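Local coordinates for flagellar motor switch protein fliG (Aquifex aeolicus, PDB 3HJL), which probably forms part of the rotor-mounted switch complex of the flagellar motor, which takes part in torque generation and sets the direction of rotation, at residues Lys108-Ile113 with Ser138-Lys143; Ala122-Asn127 with Gln180-Glu185; Pro130-Leu135 with Val172-Glu177. All coordinates share one frame; numbering follows the deposited sequence.

Overall arrangement
The three contacts form one cluster in the all-helical middle part of FliG, a protein of the armadillo-repeat type. Contacts 1 and 2 lie about 13 Å apart, centre to centre; contact 3 is about 11 Å from each. Along the chain, both segments of contact 3 fall between those of contact 2, while the segments of contact 1 alternate with those of the other two. Contacts 2 and 3 share helix 172-193, which also packs against the helix 93-114 of contact 1. Helices 118-125 and 130-137 therefore meet one long helix at successive levels. Contact 1 ties the end of helix 93-114, which comes from the N-terminal side, into the same core.

Contact 1: residues Lys108-Ile113 with Ser138-Lys143; sequences KILKEI and SQLSPK
Leu110 reaches from helix 93-114 to the turn before helix 142-150 and touches Gln139 with one methyl. CD1 of Leu110 lies 3.7 Å from CB of Gln139. The carbonyl O of Gln139 is equally near to CD1 of Leu110. The leucine side chain is fully staggered: CG is anti to the carbonyl carbon (chi1 -64°), and chi2 is close to 180°. This conformation sends CD1 to Gln139 and turns CD2 toward Leu140.

Gln139 offers only the base of its side chain. Beyond CB the chain bends at chi2, and the amide turns back toward Ser138. There NE2 of Gln139 donates to OG of Ser138 at 3.1 Å. The bond is nearly straight and lies in the amide plane, so it helps fix the rotation of the amide. CG of Gln139 packs on CG1 of Val175, a residue of helix 172-193.

Residues 138-141 link helix 130-137 to helix 142-150, and Ser141 takes the N-cap position. OG of Ser141 meets the backbone N of Lys144 in a weak hydrogen bond and is also hydrogen-bonded to OE2 of Glu114, one residue beyond segment 108-113. The turn is thus joined to the end of helix 93-114 by a polar link as well as by apolar contact.

Leu140 supplies the second apolar patch. CD2 of Leu140 meets CG2 of Ile113 at 3.9 Å, and the two side chains run at about a right angle to each other. CD2 of Leu110 is more distant, 4.4 Å from CD2 of Leu140. Ile113 divides its branches: CG2 faces the turn, while CG1 and CD1 lead away from it. CD1 packs against CD2 of Leu182 on helix 172-193.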
loop_
_atom_site.group_PDB
_atom_site.type_symbol
_atom_site.label_atom_id
_atom_site.label_comp_id
_atom_site.label_asym_id
_atom_site.label_seq_id
_atom_site.Cartn_x
_atom_site.Cartn_y
_atom_site.Cartn_z
ATOM N N LYS A 108 11.257 -13.202 2.304
ATOM C CA LYS A 108 11.551 -12.183 1.291
ATOM C C LYS A 108 11.663 -10.774 1.919
ATOM O O LYS A 108 12.555 -10.015 1.590
ATOM C CB LYS A 108 10.467 -12.222 0.204
ATOM C CG LYS A 108 10.539 -11.128 -0.868
ATOM C CD LYS A 108 9.477 -11.330 -1.974
ATOM C CE LYS A 108 8.020 -11.301 -1.451
ATOM N NZ LYS A 108 7.679 -10.085 -0.636
ATOM N N ILE A 109 10.744 -10.451 2.813
ATOM C CA ILE A 109 10.752 -9.182 3.519
ATOM C C ILE A 109 12.013 -9.025 4.368
ATOM O O ILE A 109 12.693 -7.998 4.286
ATOM C CB ILE A 109 9.478 -9.028 4.409
ATOM C CG1 ILE A 109 8.206 -8.867 3.545
ATOM C CG2 ILE A 109 9.599 -7.856 5.329
ATOM C CD1 ILE A 109 8.233 -7.677 2.594
ATOM N N LEU A 110 12.347 -10.052 5.148
ATOM C CA LEU A 110 13.531 -10.007 6.011
ATOM C C LEU A 110 14.856 -10.000 5.216
ATOM O O LEU A 110 15.848 -9.447 5.683
ATOM C CB LEU A 110 13.488 -11.131 7.060
ATOM C CG LEU A 110 12.333 -11.085 8.100
ATOM C CD1 LEU A 110 12.423 -12.283 9.049
ATOM C CD2 LEU A 110 12.273 -9.798 8.924
ATOM N N LYS A 111 14.861 -10.563 4.005
ATOM C CA LYS A 111 16.025 -10.449 3.107
ATOM C C LYS A 111 16.250 -9.003 2.637
ATOM O O LYS A 111 17.392 -8.578 2.476
ATOM C CB LYS A 111 15.883 -11.359 1.886
ATOM C CG LYS A 111 16.217 -12.817 2.142
ATOM C CD LYS A 111 16.051 -13.636 0.859
ATOM C CE LYS A 111 16.403 -15.104 1.076
ATOM N NZ LYS A 111 16.380 -15.876 -0.201
ATOM N N GLU A 112 15.166 -8.269 2.380
ATOM C CA GLU A 112 15.256 -6.850 2.034
ATOM C C GLU A 112 15.780 -6.015 3.198
ATOM O O GLU A 112 16.488 -5.025 2.983
ATOM C CB GLU A 112 13.903 -6.308 1.580
ATOM C CG GLU A 112 13.407 -6.880 0.268
ATOM C CD GLU A 112 14.291 -6.512 -0.924
ATOM O OE1 GLU A 112 14.653 -5.315 -1.081
ATOM O OE2 GLU A 112 14.603 -7.429 -1.713
ATOM N N ILE A 113 15.379 -6.389 4.418
ATOM C CA ILE A 113 15.884 -5.776 5.656
ATOM C C ILE A 113 17.394 -6.031 5.822
ATOM O O ILE A 113 18.132 -5.170 6.296
ATOM C CB ILE A 113 15.130 -6.363 6.921
ATOM C CG1 ILE A 113 13.722 -5.792 7.041
ATOM C CG2 ILE A 113 15.886 -6.063 8.197
ATOM C CD1 ILE A 113 13.688 -4.293 7.424
ATOM N N SER A 138 15.381 -11.190 16.834
ATOM C CA SER A 138 15.252 -12.658 16.955
ATOM C C SER A 138 15.100 -13.363 15.595
ATOM O O SER A 138 15.484 -14.514 15.466
ATOM C CB SER A 138 14.052 -13.052 17.836
ATOM O OG SER A 138 12.821 -12.991 17.114
ATOM N N GLN A 139 14.533 -12.663 14.605
ATOM C CA GLN A 139 14.290 -13.216 13.264
ATOM C C GLN A 139 15.378 -12.940 12.232
ATOM O O GLN A 139 15.278 -13.431 11.112
ATOM C CB GLN A 139 12.950 -12.683 12.724
ATOM C CG GLN A 139 11.742 -13.060 13.561
ATOM C CD GLN A 139 11.610 -14.544 13.723
ATOM O OE1 GLN A 139 11.209 -15.252 12.797
ATOM N NE2 GLN A 139 11.979 -15.037 14.897
ATOM N N LEU A 140 16.401 -12.160 12.593
ATOM C CA LEU A 140 17.485 -11.823 11.670
ATOM C C LEU A 140 18.641 -12.804 11.825
ATOM O O LEU A 140 18.671 -13.584 12.765
ATOM C CB LEU A 140 17.989 -10.401 11.920
ATOM C CG LEU A 140 17.001 -9.254 11.746
ATOM C CD1 LEU A 140 17.704 -7.933 12.097
ATOM C CD2 LEU A 140 16.427 -9.215 10.347
ATOM N N SER A 141 19.592 -12.755 10.889
ATOM C CA SER A 141 20.767 -13.604 10.958
ATOM C C SER A 141 21.638 -13.089 12.114
ATOM O O SER A 141 21.652 -11.885 12.368
ATOM C CB SER A 141 21.547 -13.583 9.630
ATOM O OG SER A 141 22.254 -12.372 9.444
ATOM N N PRO A 142 22.315 -13.998 12.850
ATOM C CA PRO A 142 23.179 -13.607 13.987
ATOM C C PRO A 142 24.139 -12.451 13.713
ATOM O O PRO A 142 24.386 -11.639 14.611
ATOM C CB PRO A 142 23.973 -14.876 14.277
ATOM C CG PRO A 142 23.120 -15.990 13.798
ATOM C CD PRO A 142 22.234 -15.465 12.706
ATOM N N LYS A 143 24.689 -12.387 12.497
ATOM C CA LYS A 143 25.612 -11.316 12.147
ATOM C C LYS A 143 24.898 -9.980 11.914
ATOM O O LYS A 143 25.451 -8.943 12.249
ATOM C CB LYS A 143 26.495 -11.683 10.945
ATOM C CG LYS A 143 27.600 -10.635 10.614
ATOM C CD LYS A 143 28.521 -10.280 11.833
ATOM C CE LYS A 143 29.441 -9.097 11.539
ATOM N NZ LYS A 143 29.971 -8.472 12.789
#

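Contact 2: residues Ala122-Asn127 with Gln180-Glu185; sequences ASLLKN and QILLEE
The carboxylate of Glu185 is the one flat group beside Leu124, but neither its faces nor its edges make the contact. The methylene CG of Glu185 does, at 3.5 Å from CD2 of Leu124. A bend at chi2 (55°) turns the carboxylate off the leucine, so the charged end stays clear of the methyl.

The rest of the contact is leucine on leucine. CD1 of Leu124 is modelled 3.3 Å from CD2 of Leu182; this is shorter than methyls usually come, and the exact value is doubtful. CD1 of Leu124 is also 3.8 Å from CG of Leu182. The other branch of Leu182 serves Leu125: CD1 of Leu182 lies 4.0 Å from CD2 of Leu125, with the side chains at about a right angle. Leu182 can reach both neighbours because its CG stands opposite the backbone N (chi1 -159°), with one methyl directed to each leucine. Cutting Leu182 back to an alanine would probably open a gap between the two helices and leave Leu124 CD1 and Leu125 CD2 without their mates.

This is helix-on-helix packing within the FliG middle domain. Leu124 also touches Ile186 and Leu189, farther along helix 172-193. Phe136 of helix 130-137 meets both Leu125 and Leu182. The next residue of the long helix, Leu183, touches Glu112 of helix 93-114.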
loop_
_atom_site.group_PDB
_atom_site.type_symbol
_atom_site.label_atom_id
_atom_site.label_comp_id
_atom_site.label_asym_id
_atom_site.label_seq_id
_atom_site.Cartn_x
_atom_site.Cartn_y
_atom_site.Cartn_z
ATOM N N ALA A 122 19.583 0.322 13.058
ATOM C CA ALA A 122 19.798 0.694 14.471
ATOM C C ALA A 122 19.151 2.037 14.795
ATOM O O ALA A 122 18.448 2.166 15.795
ATOM C CB ALA A 122 21.297 0.745 14.792
ATOM N N SER A 123 19.351 3.012 13.909
ATOM C CA SER A 123 18.764 4.356 14.040
ATOM C C SER A 123 17.235 4.342 14.068
ATOM O O SER A 123 16.628 4.998 14.906
ATOM C CB SER A 123 19.243 5.247 12.894
ATOM O OG SER A 123 18.772 6.568 13.053
ATOM N N LEU A 124 16.624 3.591 13.153
ATOM C CA LEU A 124 15.154 3.427 13.127
ATOM C C LEU A 124 14.586 2.611 14.293
ATOM O O LEU A 124 13.400 2.724 14.599
ATOM C CB LEU A 124 14.702 2.761 11.814
ATOM C CG LEU A 124 14.813 3.586 10.531
ATOM C CD1 LEU A 124 14.473 2.729 9.346
ATOM C CD2 LEU A 124 13.896 4.810 10.576
ATOM N N LEU A 125 15.406 1.753 14.902
ATOM C CA LEU A 125 14.937 0.859 15.970
ATOM C C LEU A 125 15.154 1.380 17.395
ATOM O O LEU A 125 14.465 0.929 18.313
ATOM C CB LEU A 125 15.593 -0.522 15.840
ATOM C CG LEU A 125 15.122 -1.482 14.735
ATOM C CD1 LEU A 125 16.069 -2.661 14.693
ATOM C CD2 LEU A 125 13.676 -1.965 14.960
ATOM N N LYS A 126 16.078 2.325 17.584
ATOM C CA LYS A 126 16.537 2.684 18.948
ATOM C C LYS A 126 15.532 3.320 19.893
ATOM O O LYS A 126 15.657 3.157 21.115
ATOM C CB LYS A 126 17.828 3.506 18.913
ATOM C CG LYS A 126 17.723 4.904 18.350
ATOM C CD LYS A 126 19.086 5.563 18.404
ATOM C CE LYS A 126 19.039 7.020 18.029
ATOM N NZ LYS A 126 20.363 7.667 18.307
ATOM N N ASN A 127 14.533 4.013 19.344
ATOM C CA ASN A 127 13.442 4.608 20.146
ATOM C C ASN A 127 12.226 3.682 20.290
ATOM O O ASN A 127 11.228 4.043 20.933
ATOM C CB ASN A 127 13.010 5.951 19.541
ATOM C CG ASN A 127 14.110 6.998 19.607
ATOM O OD1 ASN A 127 14.668 7.260 20.669
ATOM N ND2 ASN A 127 14.415 7.610 18.470
ATOM N N GLN A 180 8.046 -4.424 7.303
ATOM C CA GLN A 180 7.444 -3.667 6.202
ATOM C C GLN A 180 7.255 -2.175 6.529
ATOM O O GLN A 180 7.445 -1.325 5.661
ATOM C CB GLN A 180 6.118 -4.302 5.758
ATOM C CG GLN A 180 6.282 -5.702 5.155
ATOM C CD GLN A 180 5.069 -6.181 4.361
ATOM O OE1 GLN A 180 4.217 -6.896 4.878
ATOM N NE2 GLN A 180 4.990 -5.773 3.112
ATOM N N ILE A 181 6.869 -1.866 7.765
ATOM C CA ILE A 181 6.791 -0.465 8.242
ATOM C C ILE A 181 8.180 0.194 8.255
ATOM O O ILE A 181 8.309 1.395 7.985
ATOM C CB ILE A 181 6.160 -0.368 9.677
ATOM C CG1 ILE A 181 4.661 -0.706 9.641
ATOM C CG2 ILE A 181 6.365 1.044 10.310
ATOM C CD1 ILE A 181 3.810 0.253 8.805
ATOM N N LEU A 182 9.204 -0.597 8.569
ATOM C CA LEU A 182 10.590 -0.123 8.595
ATOM C C LEU A 182 11.056 0.147 7.143
ATOM O O LEU A 182 11.696 1.168 6.880
ATOM C CB LEU A 182 11.503 -1.146 9.322
ATOM C CG LEU A 182 12.852 -0.635 9.889
ATOM C CD1 LEU A 182 13.406 -1.522 11.018
ATOM C CD2 LEU A 182 13.895 -0.485 8.783
ATOM N N LEU A 183 10.665 -0.718 6.198
ATOM C CA LEU A 183 11.010 -0.523 4.775
ATOM C C LEU A 183 10.344 0.712 4.166
ATOM O O LEU A 183 10.954 1.420 3.388
ATOM C CB LEU A 183 10.671 -1.776 3.954
ATOM C CG LEU A 183 11.635 -2.942 4.196
ATOM C CD1 LEU A 183 11.053 -4.260 3.706
ATOM C CD2 LEU A 183 12.992 -2.639 3.541
ATOM N N GLU A 184 9.087 0.937 4.519
ATOM C CA GLU A 184 8.348 2.147 4.136
ATOM C C GLU A 184 8.909 3.434 4.757
ATOM O O GLU A 184 8.864 4.495 4.140
ATOM C CB GLU A 184 6.880 2.005 4.550
ATOM C CG GLU A 184 6.142 0.997 3.702
ATOM C CD GLU A 184 4.761 0.637 4.229
ATOM O OE1 GLU A 184 4.493 0.750 5.453
ATOM O OE2 GLU A 184 3.943 0.216 3.396
ATOM N N GLU A 185 9.390 3.338 5.991
ATOM C CA GLU A 185 10.025 4.463 6.666
ATOM C C GLU A 185 11.357 4.840 5.992
ATOM O O GLU A 185 11.704 6.011 5.908
ATOM C CB GLU A 185 10.255 4.120 8.145
ATOM C CG GLU A 185 10.760 5.281 9.006
ATOM C CD GLU A 185 9.860 6.513 8.938
ATOM O OE1 GLU A 185 8.617 6.345 8.915
ATOM O OE2 GLU A 185 10.399 7.642 8.897
#

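Contact 3: residues Pro130-Leu135 with Val172-Glu177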
loop_
_atom_site.group_PDB
_atom_site.type_symbol
_atom_site.label_atom_id
_atom_site.label_comp_id
_atom_site.label_asym_id
_atom_site.label_seq_id
_atom_site.Cartn_x
_atom_site.Cartn_y
_atom_site.Cartn_z
ATOM N N PRO A 130 12.093 -1.900 23.846
ATOM C CA PRO A 130 13.119 -2.967 23.804
ATOM C C PRO A 130 12.617 -4.367 23.405
ATOM O O PRO A 130 13.352 -5.116 22.754
ATOM C CB PRO A 130 13.665 -2.980 25.230
ATOM C CG PRO A 130 13.447 -1.609 25.729
ATOM C CD PRO A 130 12.160 -1.145 25.115
ATOM N N GLN A 131 11.409 -4.724 23.845
ATOM C CA GLN A 131 10.751 -5.982 23.444
ATOM C C GLN A 131 10.489 -6.064 21.935
ATOM O O GLN A 131 10.570 -7.143 21.352
ATOM C CB GLN A 131 9.435 -6.172 24.216
ATOM C CG GLN A 131 8.769 -7.565 24.047
ATOM C CD GLN A 131 9.599 -8.701 24.619
ATOM O OE1 GLN A 131 10.445 -8.480 25.475
ATOM N NE2 GLN A 131 9.344 -9.928 24.158
ATOM N N THR A 132 10.147 -4.930 21.326
ATOM C CA THR A 132 9.956 -4.829 19.869
ATOM C C THR A 132 11.277 -5.030 19.113
ATOM O O THR A 132 11.305 -5.692 18.066
ATOM C CB THR A 132 9.367 -3.443 19.490
ATOM O OG1 THR A 132 8.220 -3.182 20.310
ATOM C CG2 THR A 132 8.969 -3.379 18.026
ATOM N N ILE A 133 12.361 -4.456 19.648
ATOM C CA ILE A 133 13.695 -4.596 19.041
ATOM C C ILE A 133 14.146 -6.065 19.135
ATOM O O ILE A 133 14.650 -6.626 18.161
ATOM C CB ILE A 133 14.763 -3.691 19.720
ATOM C CG1 ILE A 133 14.327 -2.211 19.735
ATOM C CG2 ILE A 133 16.102 -3.821 18.984
ATOM C CD1 ILE A 133 15.329 -1.265 20.386
ATOM N N ALA A 134 13.899 -6.684 20.295
ATOM C CA ALA A 134 14.244 -8.089 20.548
ATOM C C ALA A 134 13.486 -9.029 19.622
ATOM O O ALA A 134 14.075 -9.934 19.046
ATOM C CB ALA A 134 13.949 -8.447 21.991
ATOM N N LEU A 135 12.176 -8.819 19.506
ATOM C CA LEU A 135 11.330 -9.612 18.602
ATOM C C LEU A 135 11.792 -9.513 17.146
ATOM O O LEU A 135 11.749 -10.504 16.413
ATOM C CB LEU A 135 9.849 -9.192 18.720
ATOM C CG LEU A 135 9.093 -9.704 19.949
ATOM C CD1 LEU A 135 7.882 -8.808 20.292
ATOM C CD2 LEU A 135 8.667 -11.147 19.713
ATOM N N VAL A 172 5.285 -14.468 13.678
ATOM C CA VAL A 172 5.962 -14.131 12.416
ATOM C C VAL A 172 5.309 -12.947 11.677
ATOM O O VAL A 172 6.007 -12.073 11.151
ATOM C CB VAL A 172 6.023 -15.390 11.489
ATOM C CG1 VAL A 172 6.358 -15.012 10.020
ATOM C CG2 VAL A 172 7.031 -16.404 12.055
ATOM N N GLN A 173 3.980 -12.921 11.650
ATOM C CA GLN A 173 3.245 -11.856 10.976
ATOM C C GLN A 173 3.452 -10.491 11.628
ATOM O O GLN A 173 3.525 -9.480 10.939
ATOM C CB GLN A 173 1.751 -12.207 10.889
ATOM C CG GLN A 173 1.456 -13.374 9.939
ATOM C CD GLN A 173 1.741 -13.030 8.462
ATOM O OE1 GLN A 173 1.194 -12.063 7.919
ATOM N NE2 GLN A 173 2.599 -13.823 7.817
ATOM N N TYR A 174 3.565 -10.469 12.951
ATOM C CA TYR A 174 3.828 -9.234 13.691
ATOM C C TYR A 174 5.185 -8.637 13.296
ATOM O O TYR A 174 5.289 -7.446 13.038
ATOM C CB TYR A 174 3.787 -9.511 15.206
ATOM C CG TYR A 174 4.141 -8.322 16.068
ATOM C CD1 TYR A 174 5.403 -8.199 16.637
ATOM C CD2 TYR A 174 3.210 -7.317 16.317
ATOM C CE1 TYR A 174 5.739 -7.106 17.415
ATOM C CE2 TYR A 174 3.537 -6.211 17.103
ATOM C CZ TYR A 174 4.809 -6.108 17.640
ATOM O OH TYR A 174 5.132 -5.032 18.436
ATOM N N VAL A 175 6.203 -9.493 13.237
ATOM C CA VAL A 175 7.556 -9.086 12.900
ATOM C C VAL A 175 7.663 -8.676 11.427
ATOM O O VAL A 175 8.315 -7.683 11.115
ATOM C CB VAL A 175 8.582 -10.197 13.239
ATOM C CG1 VAL A 175 9.944 -9.866 12.635
ATOM C CG2 VAL A 175 8.691 -10.364 14.766
ATOM N N LYS A 176 7.000 -9.438 10.550
ATOM C CA LYS A 176 6.868 -9.109 9.124
ATOM C C LYS A 176 6.296 -7.706 8.937
ATOM O O LYS A 176 6.858 -6.899 8.211
ATOM C CB LYS A 176 5.952 -10.122 8.421
ATOM C CG LYS A 176 5.944 -10.006 6.886
ATOM C CD LYS A 176 4.769 -10.762 6.264
ATOM C CE LYS A 176 4.657 -10.466 4.782
ATOM N NZ LYS A 176 3.561 -11.234 4.134
ATOM N N GLU A 177 5.196 -7.424 9.622
ATOM C CA GLU A 177 4.570 -6.103 9.589
ATOM C C GLU A 177 5.511 -5.006 10.109
ATOM O O GLU A 177 5.565 -3.934 9.539
ATOM C CB GLU A 177 3.259 -6.120 10.390
ATOM C CG GLU A 177 2.528 -4.759 10.505
ATOM C CD GLU A 177 2.182 -4.140 9.159
ATOM O OE1 GLU A 177 2.026 -4.902 8.190
ATOM O OE2 GLU A 177 2.033 -2.898 9.086
#
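The carbonyl O of Leu135 is approached by two groups. CG2 of Val175 touches O of Leu135 at 3.5 Å, an apolar contact, and OG of Ser138 donates a hydrogen bond to it. This lies in the helical middle domain of FliG, where helix 130-137 crosses the start of helix 172-193. The two short axes come within 10.7 Å of each other and cross steeply, at -101°. Such a crossing keeps the contact local, confined to a few side chains.

Leu135 is central to it. CB of Leu135 is 4.3 Å from CG2 of Val175, so the valine methyl lies against both the carbonyl and the root of the side chain. CD1 of Leu135 reaches the ring of Tyr174, at 4.0 Å from CE1. The leucine side chain and the tyrosine run at about a right angle.

Tyr174 extends from helix 172-193 toward helix 130-137. Its CG is placed anti to the backbone N (chi1 176°), which carries the ring past Leu135 and brings the hydroxyl to Thr132.

Pro130 and Gln131 belong to the EHPQR motif, which in FliG relatives is linked to binding of FliM, and they begin helix 130-137. Pro130 packs on Arg163, the arginine of that motif, Gln131 OE1 forms a weak hydrogen bond with Arg163 NE, and the side chain of Leu135 lies about 8 Å from that of Arg163. On the tyrosine side, OH of Tyr174 is 4.1 Å from OG1 of Thr132 and 4.2 Å from CG2 of the same threonine.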